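Toxin-like protein (PDB 5DZQ) probably acts as a C3-like mono-ADP-ribosyltransferase toxin, transferring ADP-ribose from NAD+ to a target protein of the host. Local coordinates at residues F54-L58 with I71-I75; Q92-G96 with L139-V144; H165-V169 with E180-P184; K188-M194 with K206-Q212. All blocks are in the same frame, centred on the assembly; numbering follows the deposited sequence.

Contact 1. Residues F54-L58 with I71-I75; sequences FNTYL and IDKKI
With chi1 at 171°, the Tyr57 ring points away from its own amide nitrogen and across to Ile71, and the two side chains run past one another in opposite senses. This is a helix-helix contact in the N-terminal helical part of the C3-like fold: the axes of 54-58 and 71-75, on helices 51-60 and 69-83, cross at -105° and come within 11.6 Å. Ile71 CG2 lies over one face of the Tyr57 ring in a CH-pi contact, 3.7 Å from its centroid. Ile75 CD1 comes to the edge of the same ring, 3.7 Å from Tyr57 CD2, and also meets Leu58 CD2 tip to tip at 3.6 Å. Phe54 closes the apolar patch, its CD2 lying 4.1 Å from Ile71 CD1, while its CZ rests near the aliphatic CD of Lys74. The amine of Lys74 goes elsewhere, to Glu46 and to the Tyr111 carbonyl of the second subunit. Backbone N-H groups of the connecting loop join the polar end, Lys68 bonding to the Tyr57 hydroxyl and Gly66 to Asp72 OD2. Tyr57 OH itself donates to Asp72 OD1 at 2.6 Å, meeting it on the syn side and 24° out of the carboxylate plane.

Contact 2. Residues Q92-G96 with L139-V144; sequences QVYRG and LSTSIV
The Tyr94 ring has Ser142 CB over one face, a CH-pi contact 3.8 Å from the centroid and offset toward the rim. At its edge, in plane, lie Val144 N and a water that bridges Tyr94 OH to Ile143 O, while Val144 CG2 approaches CE1 obliquely at 3.7 Å. The ring stands there because CG sits between the backbone N and the carbonyl carbon (chi1 76°); its hydroxyl is also bonded to Phe149 N. The second flat group, the Arg95 guanidinium, takes Ser140 O at its edge: NH1 donates at 3.0 Å, almost in the guanidinium plane, and a bend at chi3 (57°) turns the group that way. Its NH2 forms a salt bridge with Asp97, and Arg95 CD packs on Leu139 CD1 at 3.6 Å. Between these side chains the backbones pair once, Tyr94 N giving to Ser142 O at 2.9 Å and Ser142 N to Tyr94 O at 2.7 Å. One residue before the bridge, Val93 CG2 presses tightly on Thr141 CB, 3.5 Å away; the Thr141 hydroxyl is bonded to Leu181 O. Segments 92-96 and 139-142 run at 106° to each other, and a single antiparallel bridge joins the two sheets. The pairing is consistent with the arginine and Ser-Thr-Ser motifs of the Arg-Ser-Glu class of ADP-ribosyltransferases, which in relatives line the NAD+ cleft.

Contact 3. Residues H165-V169 with E180-P184; sequences HAGYV and ELLLP
Backbone bonds carry the register between Gly167 and Leu182 and between Val169 and Glu180. At the first hydrogen-bonded pair Gly167 N gives to Leu182 O at 3.0 Å and Leu182 N returns to Gly167 O at 2.8 Å; Val169 and Glu180 repeat the exchange. Between them Tyr168 and Leu181 form a non-hydrogen-bonded pair, and the CA of Tyr168 makes a CA-H...O contact of 3.3 Å with Glu180 O.

Among the apolar contacts, Leu181 CD1 sits over the centre of the Tyr168 ring in a CH-pi contact, 3.7 Å from the centroid. Leu181 CG lies anti to the backbone N (chi1 -174°), which brings its methyl onto the aromatic face and also within 3.8 Å of Ala166 CB. This side of the hairpin meets Val91 and Val93. On the other side Val169 CG1 packs on Leu182 CB at 4.0 Å, and its CG2 on Glu180 CB; helix 38-49 covers Val169 and Leu182. Where the strands run out, Pro184 CG rests on His165 CB at 3.8 Å.

The polar ends have partners elsewhere: His165 ND1 bonds Ser85 O, and Glu180 OE2 forms a salt bridge with Lys171. The antiparallel beta hairpin supplies the edge strand 167-170 and the central strand 179-183 of the three-stranded sheet, and Glu180 probably corresponds to the glutamate of the Arg-Ser-Glu signature of these ADP-ribosyltransferases.

Contact 4. Residues K188-M194 with K206-Q212; sequences KYKIDKM and KIEATVQ
A classic beta bulge interrupts this long antiparallel hairpin: Asp192 and Lys193 both face Glu208, and the register slips by one residue. Glu208 O takes both amides, Asp192 N at 2.7 Å and Lys193 N at 3.2 Å, while Glu208 N gives back to Lys193 O. The extra residue turns the Asp192 carboxylate over the opposite strand, where chi1 of -65° sets it anti to its carbonyl carbon and directs it at Thr210. There Thr210 OG1 donates at 2.5 Å to Asp192 OD2, which accepts on its syn lone pair. The same oxygen binds a glycerol, probably from the crystallisation liquor.

Thr210 O is gripped twice, from opposite faces of its plane. Lys190 N reaches it at 2.9 Å, and Gln212 NE2, from two residues on in the same segment, comes in above the carbonyl plane. Further along, the Lys193 and Glu208 side chains run alongside each other, and Glu208 OE2 makes a salt bridge of 3.0 Å with Lys206 NZ on its anti lone pair, with the Tyr195 hydroxyl as another partner.

The other face is apolar. Tyr189 CD2 meets Ala209 CB obliquely at 3.7 Å, Ile191 CG2 meets Ile207 CG2 at 4.1 Å, and Met194 runs alongside Ile207, CG to CG1 4.1 Å. Helix 118-128 packs on Ile191 and Met194. Strand 132-135 pairs with the start of 188-194, at Tyr189, and strand 154-160 flanks segment 206-212, which places the hairpin inside the five-stranded sheet.

The contacts come in series along the chain, each closing before the next opens, all within the ADP-ribosyltransferase fold. Contact 1 is helical, its centre about 17 Å from that of contact 3 and about 25 Å from that of contact 4, on the opposite side of the chain's centre. Contacts 2 and 3, centres about 10 Å apart, meet through the three-stranded sheet: Leu139 and Thr141 pair with Leu183 and Leu181. Contact 4 lies in the five-stranded sheet, which also holds strand 91-97 of contact 2, and touches contact 3 through Val211 and Leu183. Contact 2 thus ties the two sheets of the probable catalytic core together.

Contact 1. Residues F54-L58 with I71-I75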
loop_
_atom_site.group_PDB
_atom_site.type_symbol
_atom_site.label_atom_id
_atom_site.label_comp_id
_atom_site.label_asym_id
_atom_site.label_seq_id
_atom_site.Cartn_x
_atom_site.Cartn_y
_atom_site.Cartn_z
ATOM N N PHE B 54 6.021 1.886 -9.525
ATOM C CA PHE B 54 6.610 3.150 -9.967
ATOM C C PHE B 54 7.567 3.693 -8.902
ATOM O O PHE B 54 8.706 4.066 -9.179
ATOM C CB PHE B 54 5.540 4.217 -10.227
ATOM C CG PHE B 54 4.746 4.011 -11.486
ATOM C CD1 PHE B 54 3.579 3.256 -11.470
ATOM C CD2 PHE B 54 5.149 4.597 -12.674
ATOM C CE1 PHE B 54 2.825 3.070 -12.628
ATOM C CE2 PHE B 54 4.407 4.411 -13.841
ATOM C CZ PHE B 54 3.242 3.653 -13.813
ATOM N N ASN B 55 7.076 3.780 -7.678
ATOM C CA ASN B 55 7.860 4.426 -6.630
ATOM C C ASN B 55 9.039 3.604 -6.135
ATOM O O ASN B 55 10.069 4.168 -5.761
ATOM C CB ASN B 55 6.950 4.805 -5.471
ATOM C CG ASN B 55 5.937 5.867 -5.862
ATOM O OD1 ASN B 55 6.176 6.654 -6.769
ATOM N ND2 ASN B 55 4.800 5.885 -5.188
ATOM N N THR B 56 8.923 2.277 -6.129
ATOM C CA THR B 56 10.067 1.485 -5.710
ATOM C C THR B 56 11.167 1.605 -6.784
ATOM O O THR B 56 12.352 1.662 -6.462
ATOM C CB THR B 56 9.683 0.001 -5.447
ATOM O OG1 THR B 56 9.067 -0.553 -6.609
ATOM C CG2 THR B 56 8.710 -0.087 -4.299
ATOM N N TYR B 57 10.781 1.684 -8.055
ATOM C CA TYR B 57 11.762 1.913 -9.127
ATOM C C TYR B 57 12.489 3.254 -8.943
ATOM O O TYR B 57 13.717 3.346 -9.062
ATOM C CB TYR B 57 11.094 1.885 -10.507
ATOM C CG TYR B 57 12.000 2.339 -11.664
ATOM C CD1 TYR B 57 13.024 1.530 -12.135
ATOM C CD2 TYR B 57 11.818 3.577 -12.280
ATOM C CE1 TYR B 57 13.849 1.938 -13.196
ATOM C CE2 TYR B 57 12.634 3.997 -13.332
ATOM C CZ TYR B 57 13.648 3.176 -13.788
ATOM O OH TYR B 57 14.465 3.591 -14.833
ATOM N N LEU B 58 11.724 4.296 -8.660
ATOM C CA LEU B 58 12.297 5.634 -8.518
ATOM C C LEU B 58 13.220 5.711 -7.296
ATOM O O LEU B 58 14.315 6.289 -7.356
ATOM C CB LEU B 58 11.172 6.671 -8.420
ATOM C CG LEU B 58 10.434 6.917 -9.739
ATOM C CD1 LEU B 58 9.211 7.765 -9.511
ATOM C CD2 LEU B 58 11.366 7.611 -10.746
ATOM N N ILE B 71 9.676 1.900 -18.519
ATOM C CA ILE B 71 8.942 2.628 -17.496
ATOM C C ILE B 71 9.384 4.093 -17.485
ATOM O O ILE B 71 8.608 4.971 -17.116
ATOM C CB ILE B 71 9.108 2.012 -16.087
ATOM C CG1 ILE B 71 8.140 2.682 -15.110
ATOM C CG2 ILE B 71 10.519 2.131 -15.604
ATOM C CD1 ILE B 71 8.437 2.434 -13.648
ATOM N N ASP B 72 10.620 4.362 -17.907
ATOM C CA ASP B 72 11.096 5.734 -18.018
ATOM C C ASP B 72 10.177 6.518 -18.936
ATOM O O ASP B 72 9.882 7.673 -18.675
ATOM C CB ASP B 72 12.532 5.787 -18.544
ATOM C CG ASP B 72 13.550 5.350 -17.510
ATOM O OD1 ASP B 72 13.198 5.275 -16.314
ATOM O OD2 ASP B 72 14.704 5.079 -17.893
ATOM N N LYS B 73 9.720 5.875 -20.010
ATOM C CA LYS B 73 8.818 6.529 -20.962
ATOM C C LYS B 73 7.538 7.022 -20.279
ATOM O O LYS B 73 7.101 8.158 -20.504
ATOM C CB LYS B 73 8.457 5.578 -22.107
ATOM C CG LYS B 73 9.523 5.422 -23.177
ATOM C CD LYS B 73 8.941 4.715 -24.401
ATOM C CE LYS B 73 9.970 4.549 -25.513
ATOM N NZ LYS B 73 11.031 3.568 -25.149
ATOM N N LYS B 74 6.943 6.172 -19.446
ATOM C CA LYS B 74 5.735 6.547 -18.707
ATOM C C LYS B 74 6.017 7.647 -17.698
ATOM O O LYS B 74 5.199 8.547 -17.479
ATOM C CB LYS B 74 5.144 5.341 -17.956
ATOM C CG LYS B 74 4.754 4.158 -18.810
ATOM C CD LYS B 74 4.125 3.098 -17.915
ATOM C CE LYS B 74 4.024 1.757 -18.615
ATOM N NZ LYS B 74 3.495 0.712 -17.691
ATOM N N ILE B 75 7.159 7.539 -17.035
ATOM C CA ILE B 75 7.472 8.469 -15.964
ATOM C C ILE B 75 7.605 9.864 -16.561
ATOM O O ILE B 75 7.127 10.841 -15.981
ATOM C CB ILE B 75 8.754 8.050 -15.201
ATOM C CG1 ILE B 75 8.434 6.887 -14.242
ATOM C CG2 ILE B 75 9.330 9.224 -14.429
ATOM C CD1 ILE B 75 9.644 6.231 -13.644
#

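Contact 2. Residues Q92-G96 with L139-V144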
loop_
_atom_site.group_PDB
_atom_site.type_symbol
_atom_site.label_atom_id
_atom_site.label_comp_id
_atom_site.label_asym_id
_atom_site.label_seq_id
_atom_site.Cartn_x
_atom_site.Cartn_y
_atom_site.Cartn_z
ATOM N N GLN B 92 -2.980 22.195 3.271
ATOM C CA GLN B 92 -2.356 21.212 4.162
ATOM C C GLN B 92 -2.770 19.796 3.783
ATOM O O GLN B 92 -3.952 19.514 3.647
ATOM C CB GLN B 92 -2.738 21.470 5.620
ATOM C CG GLN B 92 -2.234 22.772 6.186
ATOM C CD GLN B 92 -0.911 22.623 6.919
ATOM O OE1 GLN B 92 -0.621 21.576 7.509
ATOM N NE2 GLN B 92 -0.104 23.677 6.889
ATOM N N VAL B 93 -1.803 18.899 3.614
ATOM C CA VAL B 93 -2.122 17.504 3.351
ATOM C C VAL B 93 -1.327 16.629 4.302
ATOM O O VAL B 93 -0.474 17.127 5.037
ATOM C CB VAL B 93 -1.829 17.117 1.891
ATOM C CG1 VAL B 93 -2.741 17.912 0.957
ATOM C CG2 VAL B 93 -0.362 17.380 1.557
ATOM N N TYR B 94 -1.614 15.328 4.305
ATOM C CA TYR B 94 -0.922 14.425 5.217
ATOM C C TYR B 94 -0.686 13.041 4.631
ATOM O O TYR B 94 -1.347 12.649 3.661
ATOM C CB TYR B 94 -1.699 14.295 6.531
ATOM C CG TYR B 94 -2.930 13.426 6.476
ATOM C CD1 TYR B 94 -4.162 13.947 6.096
ATOM C CD2 TYR B 94 -2.869 12.090 6.836
ATOM C CE1 TYR B 94 -5.292 13.138 6.062
ATOM C CE2 TYR B 94 -3.983 11.290 6.801
ATOM C CZ TYR B 94 -5.187 11.821 6.418
ATOM O OH TYR B 94 -6.298 11.016 6.409
ATOM N N ARG B 95 0.249 12.327 5.262
ATOM C CA ARG B 95 0.684 10.961 4.912
ATOM C C ARG B 95 0.958 10.179 6.170
ATOM O O ARG B 95 1.689 10.663 7.025
ATOM C CB ARG B 95 1.997 10.967 4.120
ATOM C CG ARG B 95 1.906 11.135 2.646
ATOM C CD ARG B 95 3.192 10.611 2.029
ATOM N NE ARG B 95 3.411 9.218 2.414
ATOM C CZ ARG B 95 2.833 8.179 1.814
ATOM N NH1 ARG B 95 2.003 8.371 0.792
ATOM N NH2 ARG B 95 3.079 6.946 2.238
ATOM N N GLY B 96 0.443 8.959 6.278
ATOM C CA GLY B 96 0.910 8.051 7.315
ATOM C C GLY B 96 2.045 7.211 6.748
ATOM O O GLY B 96 2.112 7.000 5.539
ATOM N N LEU B 139 4.580 11.658 -4.853
ATOM C CA LEU B 139 4.171 11.854 -3.473
ATOM C C LEU B 139 2.650 11.999 -3.371
ATOM O O LEU B 139 2.104 13.075 -3.611
ATOM C CB LEU B 139 4.888 13.075 -2.908
ATOM C CG LEU B 139 4.663 13.464 -1.448
ATOM C CD1 LEU B 139 4.977 12.297 -0.548
ATOM C CD2 LEU B 139 5.527 14.667 -1.096
ATOM N N SER B 140 1.978 10.903 -3.025
ATOM C CA SER B 140 0.526 10.925 -2.836
ATOM C C SER B 140 0.231 11.311 -1.397
ATOM O O SER B 140 0.864 10.792 -0.475
ATOM C CB SER B 140 -0.100 9.568 -3.149
ATOM O OG SER B 140 0.340 9.105 -4.412
ATOM N N THR B 141 -0.726 12.212 -1.211
ATOM C CA THR B 141 -1.055 12.713 0.118
ATOM C C THR B 141 -2.567 12.744 0.307
ATOM O O THR B 141 -3.310 12.847 -0.668
ATOM C CB THR B 141 -0.484 14.105 0.342
ATOM O OG1 THR B 141 -1.070 15.032 -0.587
ATOM C CG2 THR B 141 1.035 14.101 0.147
ATOM N N SER B 142 -3.017 12.634 1.555
ATOM C CA SER B 142 -4.446 12.649 1.843
ATOM C C SER B 142 -4.854 14.026 2.354
ATOM O O SER B 142 -4.027 14.786 2.861
ATOM C CB SER B 142 -4.817 11.569 2.865
ATOM O OG SER B 142 -4.364 10.285 2.465
ATOM N N ILE B 143 -6.136 14.327 2.204
ATOM C CA ILE B 143 -6.714 15.606 2.582
ATOM C C ILE B 143 -7.696 15.388 3.728
ATOM O O ILE B 143 -8.556 14.515 3.638
ATOM C CB ILE B 143 -7.464 16.254 1.397
ATOM C CG1 ILE B 143 -6.517 16.482 0.215
ATOM C CG2 ILE B 143 -8.117 17.550 1.816
ATOM C CD1 ILE B 143 -7.160 16.150 -1.119
ATOM N N VAL B 144 -7.580 16.163 4.797
ATOM C CA VAL B 144 -8.549 16.038 5.894
ATOM C C VAL B 144 -9.894 16.625 5.497
ATOM O O VAL B 144 -9.984 17.788 5.103
ATOM C CB VAL B 144 -8.053 16.730 7.184
ATOM C CG1 VAL B 144 -9.171 16.770 8.242
ATOM C CG2 VAL B 144 -6.836 16.003 7.734
HETATM O O HOH W 1 -5.382 18.109 5.187
HETATM O O HOH W 2 -8.298 11.773 5.120
#

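Contact 3. Residues H165-V169 with E180-P184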
loop_
_atom_site.group_PDB
_atom_site.type_symbol
_atom_site.label_atom_id
_atom_site.label_comp_id
_atom_site.label_asym_id
_atom_site.label_seq_id
_atom_site.Cartn_x
_atom_site.Cartn_y
_atom_site.Cartn_z
ATOM N N HIS B 165 3.107 22.631 -8.563
ATOM C CA HIS B 165 2.595 21.528 -9.343
ATOM C C HIS B 165 2.063 20.511 -8.351
ATOM O O HIS B 165 2.772 20.073 -7.436
ATOM C CB HIS B 165 3.670 20.935 -10.262
ATOM C CG HIS B 165 4.168 21.896 -11.297
ATOM N ND1 HIS B 165 3.322 22.703 -12.031
ATOM C CD2 HIS B 165 5.422 22.196 -11.710
ATOM C CE1 HIS B 165 4.034 23.454 -12.852
ATOM N NE2 HIS B 165 5.313 23.168 -12.676
ATOM N N ALA B 166 0.795 20.173 -8.513
ATOM C CA ALA B 166 0.128 19.204 -7.649
ATOM C C ALA B 166 -1.254 19.012 -8.217
ATOM O O ALA B 166 -1.961 19.991 -8.452
ATOM C CB ALA B 166 0.059 19.691 -6.190
ATOM N N GLY B 167 -1.636 17.765 -8.457
ATOM C CA GLY B 167 -2.933 17.486 -9.043
ATOM C C GLY B 167 -3.803 16.628 -8.144
ATOM O O GLY B 167 -3.316 15.693 -7.503
ATOM N N TYR B 168 -5.091 16.957 -8.077
ATOM C CA TYR B 168 -6.026 16.120 -7.335
ATOM C C TYR B 168 -6.380 14.878 -8.138
ATOM O O TYR B 168 -6.654 14.956 -9.340
ATOM C CB TYR B 168 -7.284 16.907 -6.984
ATOM C CG TYR B 168 -7.047 17.967 -5.926
ATOM C CD1 TYR B 168 -6.577 19.232 -6.270
ATOM C CD2 TYR B 168 -7.282 17.699 -4.582
ATOM C CE1 TYR B 168 -6.353 20.211 -5.297
ATOM C CE2 TYR B 168 -7.070 18.670 -3.608
ATOM C CZ TYR B 168 -6.607 19.917 -3.970
ATOM O OH TYR B 168 -6.393 20.867 -2.995
ATOM N N VAL B 169 -6.374 13.731 -7.470
ATOM C CA VAL B 169 -6.694 12.467 -8.113
ATOM C C VAL B 169 -7.773 11.710 -7.345
ATOM O O VAL B 169 -7.992 11.965 -6.160
ATOM C CB VAL B 169 -5.447 11.587 -8.229
ATOM C CG1 VAL B 169 -4.383 12.295 -9.061
ATOM C CG2 VAL B 169 -4.907 11.259 -6.842
ATOM N N GLU B 180 -7.233 12.461 -3.411
ATOM C CA GLU B 180 -5.915 12.650 -2.840
ATOM C C GLU B 180 -5.210 13.731 -3.655
ATOM O O GLU B 180 -5.647 14.068 -4.764
ATOM C CB GLU B 180 -5.102 11.348 -2.862
ATOM C CG GLU B 180 -5.644 10.263 -1.934
ATOM C CD GLU B 180 -4.675 9.108 -1.722
ATOM O OE1 GLU B 180 -3.651 9.042 -2.426
ATOM O OE2 GLU B 180 -4.933 8.261 -0.840
ATOM N N LEU B 181 -4.131 14.276 -3.105
ATOM C CA LEU B 181 -3.338 15.257 -3.820
ATOM C C LEU B 181 -2.006 14.617 -4.202
ATOM O O LEU B 181 -1.273 14.097 -3.350
ATOM C CB LEU B 181 -3.132 16.517 -2.981
ATOM C CG LEU B 181 -2.422 17.669 -3.702
ATOM C CD1 LEU B 181 -3.193 18.126 -4.949
ATOM C CD2 LEU B 181 -2.191 18.841 -2.766
ATOM N N LEU B 182 -1.703 14.645 -5.493
ATOM C CA LEU B 182 -0.533 13.958 -6.016
ATOM C C LEU B 182 0.538 14.971 -6.359
ATOM O O LEU B 182 0.312 15.885 -7.147
ATOM C CB LEU B 182 -0.897 13.129 -7.253
ATOM C CG LEU B 182 0.272 12.430 -7.946
ATOM C CD1 LEU B 182 0.922 11.412 -7.003
ATOM C CD2 LEU B 182 -0.217 11.752 -9.218
ATOM N N LEU B 183 1.707 14.822 -5.755
ATOM C CA LEU B 183 2.789 15.759 -6.018
ATOM C C LEU B 183 3.837 15.103 -6.910
ATOM O O LEU B 183 3.939 13.875 -6.944
ATOM C CB LEU B 183 3.413 16.249 -4.703
ATOM C CG LEU B 183 2.770 17.508 -4.104
ATOM C CD1 LEU B 183 1.410 17.193 -3.516
ATOM C CD2 LEU B 183 3.667 18.167 -3.068
ATOM N N PRO B 184 4.607 15.924 -7.659
ATOM C CA PRO B 184 5.667 15.393 -8.521
ATOM C C PRO B 184 6.675 14.508 -7.779
ATOM O O PRO B 184 6.888 14.643 -6.569
ATOM C CB PRO B 184 6.369 16.661 -9.042
ATOM C CG PRO B 184 5.319 17.718 -8.993
ATOM C CD PRO B 184 4.449 17.384 -7.806
#

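Contact 4. Residues K188-M194 with K206-Q212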
loop_
_atom_site.group_PDB
_atom_site.type_symbol
_atom_site.label_atom_id
_atom_site.label_comp_id
_atom_site.label_asym_id
_atom_site.label_seq_id
_atom_site.Cartn_x
_atom_site.Cartn_y
_atom_site.Cartn_z
ATOM N N LYS B 188 10.817 18.271 -2.931
ATOM C CA LYS B 188 11.709 18.650 -1.846
ATOM C C LYS B 188 10.871 19.289 -0.770
ATOM O O LYS B 188 10.007 20.108 -1.064
ATOM C CB LYS B 188 12.807 19.611 -2.330
ATOM C CG LYS B 188 13.846 18.944 -3.248
ATOM C CD LYS B 188 15.113 19.765 -3.379
ATOM C CE LYS B 188 16.199 18.981 -4.129
ATOM N NZ LYS B 188 17.544 19.630 -4.020
ATOM N N TYR B 189 11.105 18.897 0.477
ATOM C CA TYR B 189 10.352 19.455 1.577
ATOM C C TYR B 189 11.261 19.686 2.775
ATOM O O TYR B 189 12.169 18.895 3.050
ATOM C CB TYR B 189 9.171 18.544 1.946
ATOM C CG TYR B 189 9.560 17.142 2.344
ATOM C CD1 TYR B 189 9.730 16.148 1.388
ATOM C CD2 TYR B 189 9.742 16.804 3.680
ATOM C CE1 TYR B 189 10.086 14.857 1.750
ATOM C CE2 TYR B 189 10.094 15.519 4.051
ATOM C CZ TYR B 189 10.262 14.550 3.081
ATOM O OH TYR B 189 10.616 13.277 3.444
ATOM N N LYS B 190 11.029 20.797 3.467
ATOM C CA LYS B 190 11.807 21.122 4.647
ATOM C C LYS B 190 11.080 20.651 5.891
ATOM O O LYS B 190 9.914 20.987 6.110
ATOM C CB LYS B 190 12.077 22.623 4.725
ATOM C CG LYS B 190 12.809 23.048 5.985
ATOM C CD LYS B 190 12.830 24.559 6.096
ATOM C CE LYS B 190 13.564 25.009 7.339
ATOM N NZ LYS B 190 14.999 24.644 7.256
ATOM N N ILE B 191 11.765 19.874 6.714
ATOM C CA ILE B 191 11.159 19.406 7.944
ATOM C C ILE B 191 11.220 20.544 8.955
ATOM O O ILE B 191 12.297 20.920 9.421
ATOM C CB ILE B 191 11.858 18.144 8.461
ATOM C CG1 ILE B 191 11.582 16.995 7.485
ATOM C CG2 ILE B 191 11.389 17.796 9.867
ATOM C CD1 ILE B 191 12.231 15.693 7.856
ATOM N N ASP B 192 10.055 21.121 9.248
ATOM C CA ASP B 192 9.974 22.306 10.098
ATOM C C ASP B 192 10.031 21.923 11.570
ATOM O O ASP B 192 10.666 22.597 12.374
ATOM C CB ASP B 192 8.682 23.090 9.824
ATOM C CG ASP B 192 8.628 23.686 8.418
ATOM O OD1 ASP B 192 9.593 24.358 7.997
ATOM O OD2 ASP B 192 7.598 23.496 7.736
ATOM N N LYS B 193 9.361 20.833 11.918
ATOM C CA LYS B 193 9.261 20.422 13.311
ATOM C C LYS B 193 9.056 18.923 13.389
ATOM O O LYS B 193 8.476 18.319 12.489
ATOM C CB LYS B 193 8.113 21.158 14.001
ATOM C CG LYS B 193 8.211 21.232 15.513
ATOM C CD LYS B 193 7.087 22.093 16.070
ATOM C CE LYS B 193 7.273 22.396 17.551
ATOM N NZ LYS B 193 6.197 23.303 18.064
ATOM N N MET B 194 9.528 18.319 14.465
ATOM C CA MET B 194 9.401 16.880 14.635
ATOM C C MET B 194 9.187 16.558 16.108
ATOM O O MET B 194 9.958 17.010 16.954
ATOM C CB MET B 194 10.654 16.187 14.090
ATOM C CG MET B 194 10.492 14.741 13.755
ATOM S SD MET B 194 11.890 14.172 12.748
ATOM C CE MET B 194 11.608 12.411 12.802
ATOM N N LYS B 206 5.435 12.538 14.813
ATOM C CA LYS B 206 4.814 13.589 14.017
ATOM C C LYS B 206 5.877 14.382 13.273
ATOM O O LYS B 206 6.847 14.844 13.868
ATOM C CB LYS B 206 3.974 14.517 14.912
ATOM C CG LYS B 206 3.310 15.714 14.199
ATOM C CD LYS B 206 2.410 15.263 13.051
ATOM C CE LYS B 206 1.085 16.006 13.034
ATOM N NZ LYS B 206 1.195 17.459 12.762
ATOM N N ILE B 207 5.706 14.510 11.962
ATOM C CA ILE B 207 6.599 15.315 11.139
ATOM C C ILE B 207 5.812 16.443 10.494
ATOM O O ILE B 207 4.817 16.200 9.826
ATOM C CB ILE B 207 7.295 14.472 10.035
ATOM C CG1 ILE B 207 8.120 13.353 10.676
ATOM C CG2 ILE B 207 8.177 15.383 9.153
ATOM C CD1 ILE B 207 8.606 12.290 9.699
ATOM N N GLU B 208 6.247 17.678 10.703
ATOM C CA GLU B 208 5.613 18.817 10.055
ATOM C C GLU B 208 6.584 19.420 9.039
ATOM O O GLU B 208 7.715 19.773 9.384
ATOM C CB GLU B 208 5.168 19.849 11.101
ATOM C CG GLU B 208 4.227 19.221 12.129
ATOM C CD GLU B 208 3.641 20.229 13.100
ATOM O OE1 GLU B 208 4.213 21.328 13.233
ATOM O OE2 GLU B 208 2.607 19.910 13.725
ATOM N N ALA B 209 6.149 19.521 7.783
ATOM C CA ALA B 209 7.056 19.904 6.704
ATOM C C ALA B 209 6.422 20.880 5.720
ATOM O O ALA B 209 5.196 20.975 5.615
ATOM C CB ALA B 209 7.546 18.666 5.962
ATOM N N THR B 210 7.271 21.604 5.002
ATOM C CA THR B 210 6.818 22.539 3.978
ATOM C C THR B 210 7.435 22.199 2.627
ATOM O O THR B 210 8.647 22.096 2.510
ATOM C CB THR B 210 7.173 23.987 4.346
ATOM O OG1 THR B 210 6.554 24.322 5.593
ATOM C CG2 THR B 210 6.677 24.941 3.272
ATOM N N VAL B 211 6.592 22.005 1.616
ATOM C CA VAL B 211 7.057 21.692 0.274
ATOM C C VAL B 211 7.780 22.903 -0.312
ATOM O O VAL B 211 7.323 24.035 -0.166
ATOM C CB VAL B 211 5.888 21.273 -0.651
ATOM C CG1 VAL B 211 6.335 21.194 -2.104
ATOM C CG2 VAL B 211 5.301 19.920 -0.199
ATOM N N GLN B 212 8.924 22.662 -0.938
ATOM C CA GLN B 212 9.642 23.718 -1.646
ATOM C C GLN B 212 9.229 23.719 -3.120
ATOM O O GLN B 212 8.878 24.765 -3.675
ATOM C CB GLN B 212 11.153 23.529 -1.519
ATOM C CG GLN B 212 11.630 23.102 -0.146
ATOM C CD GLN B 212 11.515 24.205 0.892
ATOM O OE1 GLN B 212 12.344 25.110 0.945
ATOM N NE2 GLN B 212 10.490 24.126 1.729
#